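Local coordinates for protein poly-gamma-glutamate hydrolase (Bacillus phage phiNIT1, PDB 3A9L) that hydrolyses the gamma-glutamyl linkage of bacterial poly-gamma-glutamate as a zinc-dependent phage peptidase, at residues N131-A136 with A196-E201. Numbering follows the deposited sequence.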
loop_
_atom_site.group_PDB
_atom_site.type_symbol
_atom_site.label_atom_id
_atom_site.label_comp_id
_atom_site.label_asym_id
_atom_site.label_seq_id
_atom_site.Cartn_x
_atom_site.Cartn_y
_atom_site.Cartn_z
ATOM N N ASN A 131 3.667 10.464 -28.214
ATOM C CA ASN A 131 3.894 11.297 -29.387
ATOM C C ASN A 131 2.743 12.230 -29.690
ATOM O O ASN A 131 2.950 13.371 -30.083
ATOM C CB ASN A 131 4.128 10.451 -30.629
ATOM C CG ASN A 131 5.388 9.621 -30.560
ATOM O OD1 ASN A 131 5.591 8.769 -31.409
ATOM N ND2 ASN A 131 6.234 9.857 -29.557
ATOM N N SER A 132 1.523 11.733 -29.559
ATOM C CA SER A 132 0.372 12.504 -30.016
ATOM C C SER A 132 0.091 13.621 -29.031
ATOM O O SER A 132 -0.717 14.504 -29.318
ATOM C CB SER A 132 -0.854 11.622 -30.152
ATOM O OG SER A 132 -1.449 11.457 -28.874
ATOM N N LYS A 133 0.721 13.551 -27.856
ATOM C CA LYS A 133 0.717 14.660 -26.894
ATOM C C LYS A 133 1.998 15.478 -27.056
ATOM O O LYS A 133 2.315 16.335 -26.225
ATOM C CB LYS A 133 0.560 14.177 -25.448
ATOM C CG LYS A 133 -0.655 13.269 -25.170
ATOM C CD LYS A 133 -1.973 14.000 -25.300
ATOM C CE LYS A 133 -2.794 13.787 -24.050
ATOM N NZ LYS A 133 -4.253 13.651 -24.323
ATOM N N GLY A 134 2.737 15.208 -28.126
ATOM C CA GLY A 134 3.956 15.978 -28.417
ATOM C C GLY A 134 5.102 15.614 -27.500
ATOM O O GLY A 134 6.013 16.420 -27.293
ATOM N N ILE A 135 5.037 14.408 -26.930
ATOM C CA ILE A 135 6.035 13.930 -25.981
ATOM C C ILE A 135 6.899 12.903 -26.676
ATOM O O ILE A 135 6.391 11.930 -27.240
ATOM C CB ILE A 135 5.379 13.298 -24.733
ATOM C CG1 ILE A 135 4.685 14.389 -23.910
ATOM C CG2 ILE A 135 6.428 12.599 -23.871
ATOM C CD1 ILE A 135 3.398 13.914 -23.263
ATOM N N ALA A 136 8.199 13.165 -26.645
ATOM C CA ALA A 136 9.210 12.364 -27.294
ATOM C C ALA A 136 9.159 10.958 -26.737
ATOM O O ALA A 136 9.178 10.766 -25.521
ATOM C CB ALA A 136 10.573 12.984 -27.068
ATOM N N ALA A 196 0.865 11.541 -18.187
ATOM C CA ALA A 196 0.028 10.615 -17.475
ATOM C C ALA A 196 -1.286 10.260 -18.230
ATOM O O ALA A 196 -1.687 9.089 -18.259
ATOM C CB ALA A 196 -0.222 11.101 -16.062
ATOM N N GLU A 197 -1.893 11.239 -18.908
ATOM C CA GLU A 197 -3.098 11.020 -19.736
ATOM C C GLU A 197 -2.802 10.123 -20.939
ATOM O O GLU A 197 -3.599 9.256 -21.290
ATOM C CB GLU A 197 -3.680 12.350 -20.204
ATOM C CG GLU A 197 -4.746 12.244 -21.330
ATOM C CD GLU A 197 -6.126 11.774 -20.823
ATOM O OE1 GLU A 197 -6.339 11.723 -19.594
ATOM O OE2 GLU A 197 -6.987 11.420 -21.652
ATOM N N ALA A 198 -1.645 10.330 -21.564
ATOM C CA ALA A 198 -1.200 9.433 -22.647
ATOM C C ALA A 198 -1.202 7.960 -22.240
ATOM O O ALA A 198 -1.612 7.112 -23.001
ATOM C CB ALA A 198 0.169 9.835 -23.151
ATOM N N ILE A 199 -0.747 7.674 -21.030
ATOM C CA ILE A 199 -0.698 6.318 -20.529
ATOM C C ILE A 199 -2.122 5.777 -20.324
ATOM O O ILE A 199 -2.436 4.617 -20.684
ATOM C CB ILE A 199 0.104 6.259 -19.209
ATOM C CG1 ILE A 199 1.477 6.952 -19.367
ATOM C CG2 ILE A 199 0.193 4.812 -18.707
ATOM C CD1 ILE A 199 2.284 6.527 -20.588
ATOM N N LYS A 200 -2.992 6.627 -19.777
ATOM C CA LYS A 200 -4.391 6.198 -19.557
ATOM C C LYS A 200 -5.083 5.865 -20.906
ATOM O O LYS A 200 -5.760 4.854 -21.033
ATOM C CB LYS A 200 -5.173 7.242 -18.766
ATOM C CG LYS A 200 -6.648 6.873 -18.499
ATOM C CD LYS A 200 -7.474 8.060 -18.023
ATOM C CE LYS A 200 -7.510 9.254 -18.987
ATOM N NZ LYS A 200 -8.475 9.198 -20.147
ATOM N N GLU A 201 -4.891 6.718 -21.897
ATOM C CA GLU A 201 -5.467 6.533 -23.241
ATOM C C GLU A 201 -5.041 5.246 -23.898
ATOM O O GLU A 201 -5.873 4.553 -24.505
ATOM C CB GLU A 201 -5.087 7.718 -24.146
ATOM C CG GLU A 201 -5.838 9.010 -23.808
ATOM C CD GLU A 201 -5.451 10.182 -24.693
ATOM O OE1 GLU A 201 -5.011 9.963 -25.839
ATOM O OE2 GLU A 201 -5.602 11.346 -24.249
#
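At the C-terminal end of helix 120-132, Lys-133 reaches over to the flank of helix 190-209 and ends in a salt bridge with Glu-201. Lys-133 NZ lies 2.7 Å from Glu-201 OE2, on the syn side of the carboxylate but 27° out of its plane. The two side chains reach toward each other, Glu-201 stretched out straight past CG and Lys-133 kinked from chi2 on. Lys-133 starts with CG beside its own backbone N (chi1 -54°), and from there CG passes 4.1 Å from CB of Ala-198, a residue that also packs on Lys-129 and Leu-130. Further out the lysine crosses Glu-197, whose CG lies 3.3 Å from Lys-133 NZ. A Schellman motif ends helix 120-132 here: Gly-134, the next residue after Lys-133 and with positive phi, is its C' residue, giving its N to Asn-131 O while Ile-135 N bonds to Leu-130 O. Asn-131 ND2 braces the turn that follows, donating to Ile-135 O (3.1 Å) almost in the plane of its own amide, and to Ala-137 O as well. On helix 190-209, Glu-197 OE2 sits about 2.9 Å from Glu-201 OE2, two carboxylate oxygens close together without a hydrogen bond. The zinc site lies away from this contact between the end of helix 120-132 and helix 190-209. Lys-200 NZ forms a salt bridge to Glu-197 OE2 at 3.1 Å, and Lys-133 NZ is 4.4 Å from that same oxygen; the two ammonium groups may help offset the mutual repulsion of the carboxylates.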